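Local coordinates for mitochondrial RNA-binding protein 1 (Trypanosoma brucei, PDB 2GIA) that binds guide RNA as part of the MRP1/MRP2 complex and acts as an RNA matchmaker in the RNA editing of trypanosome mitochondria, at residues V80-M90 and F99-L108. Residues are numbered along the deposited sequence; the frame is centred on the assembly and turned at random.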
ATOM      1  N   VAL B  80     -12.498   4.044 -10.339  1.00 16.40           N
ATOM      2  CA  VAL B  80     -13.577   5.012 -10.063  1.00 13.65           C
ATOM      3  C   VAL B  80     -13.220   5.767  -8.783  1.00 22.65           C
ATOM      4  O   VAL B  80     -13.411   6.980  -8.688  1.00 18.83           O
ATOM      5  CB  VAL B  80     -14.974   4.285  -9.868  1.00 18.50           C
ATOM      6  CG1 VAL B  80     -16.007   5.249  -9.193  1.00 15.77           C
ATOM      7  CG2 VAL B  80     -15.512   3.833 -11.206  1.00 16.29           C
ATOM      8  N   CYS B  81     -12.694   5.055  -7.790  1.00 17.29           N
ATOM      9  CA  CYS B  81     -12.301   5.722  -6.536  1.00 19.98           C
ATOM     10  C   CYS B  81     -11.232   6.789  -6.783  1.00 26.22           C
ATOM     11  O   CYS B  81     -11.223   7.876  -6.145  1.00 19.97           O
ATOM     12  CB  CYS B  81     -11.704   4.696  -5.555  1.00 17.30           C
ATOM     13  SG  CYS B  81     -13.007   3.607  -4.855  1.00 19.79           S
ATOM     14  N   LYS B  82     -10.328   6.442  -7.697  1.00 18.51           N
ATOM     15  CA  LYS B  82      -9.186   7.297  -8.061  1.00 19.55           C
ATOM     16  C   LYS B  82      -9.544   8.351  -9.087  1.00 26.67           C
ATOM     17  O   LYS B  82      -8.698   9.178  -9.463  1.00 26.99           O
ATOM     18  CB  LYS B  82      -8.070   6.394  -8.587  1.00 21.04           C
ATOM     19  CG  LYS B  82      -7.328   5.681  -7.442  1.00 21.28           C
ATOM     20  CD  LYS B  82      -6.282   4.697  -7.960  1.00 38.27           C
ATOM     21  CE  LYS B  82      -5.439   4.164  -6.798  1.00 42.38           C
ATOM     22  NZ  LYS B  82      -4.725   5.303  -6.119  1.00 49.78           N
ATOM     23  N   GLU B  83     -10.800   8.316  -9.531  1.00 21.12           N
ATOM     24  CA  GLU B  83     -11.323   9.260 -10.506  1.00 25.19           C
ATOM     25  C   GLU B  83     -10.665   9.149 -11.884  1.00 28.86           C
ATOM     26  O   GLU B  83     -10.513  10.139 -12.588  1.00 24.36           O
ATOM     27  CB  GLU B  83     -11.208  10.703  -9.948  1.00 30.49           C
ATOM     28  CG  GLU B  83     -11.870  10.814  -8.583  1.00 30.17           C
ATOM     29  CD  GLU B  83     -11.783  12.179  -7.926  1.00 45.83           C
ATOM     30  OE1 GLU B  83     -12.304  12.297  -6.805  1.00 39.30           O
ATOM     31  OE2 GLU B  83     -11.204  13.125  -8.504  1.00 54.65           O
ATOM     32  N   ARG B  84     -10.268   7.944 -12.270  1.00 30.96           N
ATOM     33  CA  ARG B  84      -9.690   7.745 -13.604  1.00 26.73           C
ATOM     34  C   ARG B  84     -10.818   7.426 -14.570  1.00 31.29           C
ATOM     35  O   ARG B  84     -10.653   7.491 -15.786  1.00 33.91           O
ATOM     36  CB  ARG B  84      -8.669   6.628 -13.572  1.00 29.16           C
ATOM     37  CG  ARG B  84      -7.407   7.024 -12.821  1.00 35.03           C
ATOM     38  CD  ARG B  84      -6.361   5.942 -12.985  1.00 45.42           C
ATOM     39  NE  ARG B  84      -5.124   6.180 -12.235  1.00 48.48           N
ATOM     40  CZ  ARG B  84      -4.015   5.454 -12.396  1.00 51.56           C
ATOM     41  NH1 ARG B  84      -3.981   4.456 -13.275  1.00 40.58           N
ATOM     42  NH2 ARG B  84      -2.935   5.717 -11.669  1.00 57.10           N
ATOM     43  N   VAL B  85     -11.957   7.023 -14.021  1.00 26.71           N
ATOM     44  CA  VAL B  85     -13.157   6.787 -14.818  1.00 33.24           C
ATOM     45  C   VAL B  85     -14.316   7.238 -13.960  1.00 31.92           C
ATOM     46  O   VAL B  85     -14.308   7.065 -12.733  1.00 29.54           O
ATOM     47  CB  VAL B  85     -13.341   5.344 -15.236  1.00 42.39           C
ATOM     48  CG1 VAL B  85     -12.353   5.020 -16.341  1.00 49.74           C
ATOM     49  CG2 VAL B  85     -13.169   4.439 -14.065  1.00 32.48           C
ATOM     50  N   PRO B  86     -15.338   7.822 -14.586  1.00 30.09           N
ATOM     51  CA  PRO B  86     -16.448   8.284 -13.754  1.00 33.82           C
ATOM     52  C   PRO B  86     -17.485   7.253 -13.355  1.00 35.46           C
ATOM     53  O   PRO B  86     -18.162   7.428 -12.342  1.00 38.68           O
ATOM     54  CB  PRO B  86     -17.048   9.414 -14.578  1.00 37.00           C
ATOM     55  CG  PRO B  86     -16.876   8.892 -15.995  1.00 37.61           C
ATOM     56  CD  PRO B  86     -15.440   8.331 -15.967  1.00 38.61           C
ATOM     57  N   ARG B  87     -17.577   6.173 -14.117  1.00 28.40           N
ATOM     58  CA  ARG B  87     -18.577   5.167 -13.844  1.00 26.96           C
ATOM     59  C   ARG B  87     -18.131   3.861 -14.439  1.00 28.80           C
ATOM     60  O   ARG B  87     -17.505   3.830 -15.497  1.00 32.35           O
ATOM     61  CB  ARG B  87     -19.928   5.569 -14.515  1.00 29.74           C
ATOM     62  CG  ARG B  87     -21.146   4.562 -14.359  1.00 34.55           C
ATOM     63  CD  ARG B  87     -22.471   4.978 -15.183  1.00 40.60           C
ATOM     64  NE  ARG B  87     -22.566   4.398 -16.552  1.00 35.16           N
ATOM     65  CZ  ARG B  87     -23.496   4.710 -17.464  1.00 52.13           C
ATOM     66  NH1 ARG B  87     -24.454   5.603 -17.186  1.00 45.91           N
ATOM     67  NH2 ARG B  87     -23.458   4.154 -18.684  1.00 49.18           N
ATOM     68  N   HIS B  88     -18.455   2.764 -13.775  1.00 21.12           N
ATOM     69  CA  HIS B  88     -18.132   1.480 -14.377  1.00 24.23           C
ATOM     70  C   HIS B  88     -19.451   0.688 -14.431  1.00 26.26           C
ATOM     71  O   HIS B  88     -20.113   0.522 -13.397  1.00 19.18           O
ATOM     72  CB  HIS B  88     -17.093   0.707 -13.560  1.00 25.04           C
ATOM     73  CG  HIS B  88     -16.853  -0.688 -14.078  1.00 20.60           C
ATOM     74  ND1 HIS B  88     -16.576  -0.936 -15.405  1.00 22.02           N
ATOM     75  CD2 HIS B  88     -16.822  -1.887 -13.457  1.00 21.23           C
ATOM     76  CE1 HIS B  88     -16.385  -2.229 -15.581  1.00 18.19           C
ATOM     77  NE2 HIS B  88     -16.524  -2.835 -14.416  1.00 20.64           N
ATOM     78  N   ARG B  89     -19.834   0.228 -15.625  1.00 19.66           N
ATOM     79  CA  ARG B  89     -21.054  -0.555 -15.772  1.00 20.15           C
ATOM     80  C   ARG B  89     -20.689  -2.032 -15.913  1.00 22.44           C
ATOM     81  O   ARG B  89     -19.805  -2.384 -16.648  1.00 24.02           O
ATOM     82  CB  ARG B  89     -21.865  -0.085 -17.014  1.00 20.47           C
ATOM     83  CG  ARG B  89     -23.013  -1.064 -17.350  1.00 30.66           C
ATOM     84  CD  ARG B  89     -24.122  -0.389 -18.151  1.00 34.39           C
ATOM     85  NE  ARG B  89     -24.732   0.698 -17.388  1.00 29.70           N
ATOM     86  CZ  ARG B  89     -25.736   1.451 -17.830  1.00 32.84           C
ATOM     87  NH1 ARG B  89     -26.259   1.223 -19.032  1.00 30.58           N
ATOM     88  NH2 ARG B  89     -26.169   2.479 -17.116  1.00 24.74           N
ATOM     89  N   MET B  90     -21.378  -2.895 -15.190  1.00 21.72           N
ATOM     90  CA  MET B  90     -21.105  -4.318 -15.252  1.00 21.02           C
ATOM     91  C   MET B  90     -22.388  -5.025 -15.625  1.00 28.06           C
ATOM     92  O   MET B  90     -23.407  -4.853 -14.960  1.00 21.36           O
ATOM     93  CB  MET B  90     -20.626  -4.780 -13.873  1.00 24.17           C
ATOM     94  CG  MET B  90     -19.255  -4.172 -13.511  1.00 21.36           C
ATOM     95  SD  MET B  90     -18.958  -4.310 -11.762  1.00 25.67           S
ATOM     96  CE  MET B  90     -19.902  -2.958 -11.108  1.00 23.00           C
ATOM     97  N   PHE B  99     -21.313   1.402 -10.964  1.00 15.70           N
ATOM     98  CA  PHE B  99     -20.654   1.869  -9.748  1.00 14.01           C
ATOM     99  C   PHE B  99     -20.129   3.273 -10.099  1.00 12.74           C
ATOM    100  O   PHE B  99     -19.381   3.436 -11.092  1.00 16.38           O
ATOM    101  CB  PHE B  99     -19.443   0.963  -9.389  1.00 11.63           C
ATOM    102  CG  PHE B  99     -18.697   1.416  -8.161  1.00 21.95           C
ATOM    103  CD1 PHE B  99     -17.451   2.033  -8.270  1.00 18.47           C
ATOM    104  CD2 PHE B  99     -19.237   1.173  -6.871  1.00 17.31           C
ATOM    105  CE1 PHE B  99     -16.733   2.405  -7.103  1.00 13.38           C
ATOM    106  CE2 PHE B  99     -18.537   1.537  -5.689  1.00 20.29           C
ATOM    107  CZ  PHE B  99     -17.274   2.156  -5.797  1.00 15.66           C
ATOM    108  N   GLU B 100     -20.473   4.283  -9.287  1.00 14.91           N
ATOM    109  CA  GLU B 100     -19.965   5.623  -9.592  1.00 15.93           C
ATOM    110  C   GLU B 100     -19.663   6.409  -8.331  1.00 19.68           C
ATOM    111  O   GLU B 100     -20.166   6.084  -7.242  1.00 17.51           O
ATOM    112  CB  GLU B 100     -20.956   6.397 -10.465  1.00 23.48           C
ATOM    113  CG  GLU B 100     -22.372   6.382  -9.960  1.00 30.01           C
ATOM    114  CD  GLU B 100     -23.344   6.846 -11.070  1.00 37.98           C
ATOM    115  OE1 GLU B 100     -24.356   6.189 -11.273  1.00 28.06           O
ATOM    116  OE2 GLU B 100     -23.085   7.866 -11.740  1.00 36.48           O
ATOM    117  N   LYS B 101     -18.846   7.442  -8.474  1.00 19.15           N
ATOM    118  CA  LYS B 101     -18.445   8.260  -7.322  1.00 25.11           C
ATOM    119  C   LYS B 101     -19.386   9.436  -7.218  1.00 31.95           C
ATOM    120  O   LYS B 101     -19.703  10.052  -8.234  1.00 31.68           O
ATOM    121  CB  LYS B 101     -16.988   8.739  -7.492  1.00 23.25           C
ATOM    122  CG  LYS B 101     -16.397   9.497  -6.261  1.00 25.52           C
ATOM    123  CD  LYS B 101     -14.877   9.565  -6.360  1.00 26.44           C
ATOM    124  CE  LYS B 101     -14.241  10.083  -5.060  1.00 23.68           C
ATOM    125  NZ  LYS B 101     -12.773   9.965  -5.206  1.00 24.07           N
ATOM    126  N   SER B 102     -19.893   9.699  -6.013  1.00 29.99           N
ATOM    127  CA  SER B 102     -20.812  10.815  -5.793  1.00 33.40           C
ATOM    128  C   SER B 102     -20.132  11.855  -4.891  1.00 38.14           C
ATOM    129  O   SER B 102     -19.002  11.650  -4.442  1.00 32.64           O
ATOM    130  CB  SER B 102     -22.080  10.316  -5.119  1.00 37.00           C
ATOM    131  OG  SER B 102     -21.808   9.952  -3.782  1.00 39.75           O
ATOM    132  N   ALA B 103     -20.817  12.962  -4.613  1.00 42.63           N
ATOM    133  CA  ALA B 103     -20.259  13.996  -3.747  1.00 37.09           C
ATOM    134  C   ALA B 103     -20.110  13.467  -2.328  1.00 32.43           C
ATOM    135  O   ALA B 103     -19.172  13.834  -1.647  1.00 33.08           O
ATOM    136  CB  ALA B 103     -21.161  15.260  -3.734  1.00 46.22           C
ATOM    137  N   GLN B 104     -21.023  12.611  -1.881  1.00 27.86           N
ATOM    138  CA  GLN B 104     -20.923  12.079  -0.512  1.00 29.72           C
ATOM    139  C   GLN B 104     -20.165  10.746  -0.365  1.00 26.46           C
ATOM    140  O   GLN B 104     -19.759  10.365   0.754  1.00 23.66           O
ATOM    141  CB  GLN B 104     -22.316  11.902   0.076  1.00 34.97           C
ATOM    142  CG  GLN B 104     -23.130  13.190   0.166  1.00 47.68           C
ATOM    143  CD  GLN B 104     -22.516  14.181   1.131  1.00 55.80           C
ATOM    144  OE1 GLN B 104     -22.212  13.836   2.279  1.00 64.32           O
ATOM    145  NE2 GLN B 104     -22.329  15.422   0.675  1.00 67.34           N
ATOM    146  N   GLY B 105     -19.963  10.041  -1.480  1.00 19.62           N
ATOM    147  CA  GLY B 105     -19.294   8.756  -1.400  1.00 19.57           C
ATOM    148  C   GLY B 105     -19.387   7.961  -2.679  1.00 16.30           C
ATOM    149  O   GLY B 105     -18.939   8.449  -3.740  1.00 22.32           O
ATOM    150  N   TYR B 106     -19.958   6.755  -2.603  1.00 13.97           N
ATOM    151  CA  TYR B 106     -20.080   5.900  -3.791  1.00 15.48           C
ATOM    152  C   TYR B 106     -21.477   5.313  -3.868  1.00 16.75           C
ATOM    153  O   TYR B 106     -22.130   5.124  -2.840  1.00 20.41           O
ATOM    154  CB  TYR B 106     -19.024   4.771  -3.758  1.00 16.62           C
ATOM    155  CG  TYR B 106     -17.611   5.338  -3.805  1.00 17.36           C
ATOM    156  CD1 TYR B 106     -16.992   5.638  -5.032  1.00 16.86           C
ATOM    157  CD2 TYR B 106     -16.924   5.604  -2.641  1.00 14.68           C
ATOM    158  CE1 TYR B 106     -15.698   6.208  -5.081  1.00 21.88           C
ATOM    159  CE2 TYR B 106     -15.610   6.184  -2.677  1.00 12.93           C
ATOM    160  CZ  TYR B 106     -15.022   6.475  -3.893  1.00 17.14           C
ATOM    161  OH  TYR B 106     -13.750   7.005  -3.927  1.00 16.66           O
ATOM    162  N   HIS B 107     -21.916   5.007  -5.089  1.00 17.14           N
ATOM    163  CA  HIS B 107     -23.272   4.493  -5.281  1.00 20.70           C
ATOM    164  C   HIS B 107     -23.155   3.295  -6.208  1.00 19.22           C
ATOM    165  O   HIS B 107     -22.594   3.403  -7.303  1.00 16.78           O
ATOM    166  CB  HIS B 107     -24.103   5.613  -5.940  1.00 17.53           C
ATOM    167  CG  HIS B 107     -25.560   5.296  -6.106  1.00 19.07           C
ATOM    168  ND1 HIS B 107     -26.398   6.067  -6.882  1.00 22.19           N
ATOM    169  CD2 HIS B 107     -26.328   4.321  -5.565  1.00 20.39           C
ATOM    170  CE1 HIS B 107     -27.634   5.579  -6.812  1.00 26.15           C
ATOM    171  NE2 HIS B 107     -27.615   4.522  -6.018  1.00 23.69           N
ATOM    172  N   LEU B 108     -23.681   2.149  -5.774  1.00 16.71           N
ATOM    173  CA  LEU B 108     -23.641   0.915  -6.600  1.00 15.95           C
ATOM    174  C   LEU B 108     -25.150   0.650  -6.827  1.00 17.95           C
ATOM    175  O   LEU B 108     -25.918   0.611  -5.875  1.00 17.04           O
ATOM    176  CB  LEU B 108     -23.002  -0.249  -5.813  1.00 15.52           C
ATOM    177  CG  LEU B 108     -23.096  -1.632  -6.489  1.00 17.66           C
ATOM    178  CD1 LEU B 108     -22.249  -1.664  -7.774  1.00 15.52           C
ATOM    179  CD2 LEU B 108     -22.650  -2.719  -5.487  1.00 17.22           C
TER
HETATM  180  O   HOH W   1     -18.437   9.340 -10.661  1.00 42.01           O
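Lys101 reaches across to the C-terminal end of helix 71-81, where its ammonium has two close acceptors: NZ donates to Cys81 O at 2.8 Å and, in a salt bridge, to Glu83 OE1 at 2.9 Å. A weak, longer bond (3.4 Å) runs from Lys101 NZ to Tyr106 OH. CG lies anti to the backbone N (chi1 -174°) and the chain beyond is extended, which brings NZ to the helix end. The carboxylate of Glu83 is met on its anti side, 18° out of plane; Glu83 itself has positive phi and its N bonds back to Val80 O, as part of the Schellman motif closing the helix.

Next to it, Val80 points its CG1 branch at the hairpin. CG1 lies 3.6 Å from Phe99 CE1, approaching that ring obliquely, and it meets the Tyr106 ring near its plane, at the edge. Cys81 meets the same ring obliquely: SG stands 4.2 Å from the Tyr106 centroid, 34° off the normal, a sulfur-aromatic contact. Helix 130-145 supplies Leu135 against both rings and Glu136 as hydrogen-bond partner of Tyr106 OH.

Farther along, strands 87-91 and 96-101 run antiparallel. The hydrogen-bonded pair His88-Phe99 is closed by His88 N to Phe99 O and Phe99 N to His88 O, both 2.9 Å and fairly straight. Water 1 links Pro86, in the loop, to Lys101 by donating to both carbonyls. At the other end Met90 CE touches Phe99 CB and Leu108 CD1.

Chemically, the contact sets a mainly apolar layer of Val80, Cys81, Phe99 and the Tyr106 ring beside a charged clasp at its exposed margin. Lys101 would probably be held protonated by its carboxylate and carbonyl acceptors, tying the helix end to hairpin 87-91/96-101 and the next antiparallel strand, 105-109.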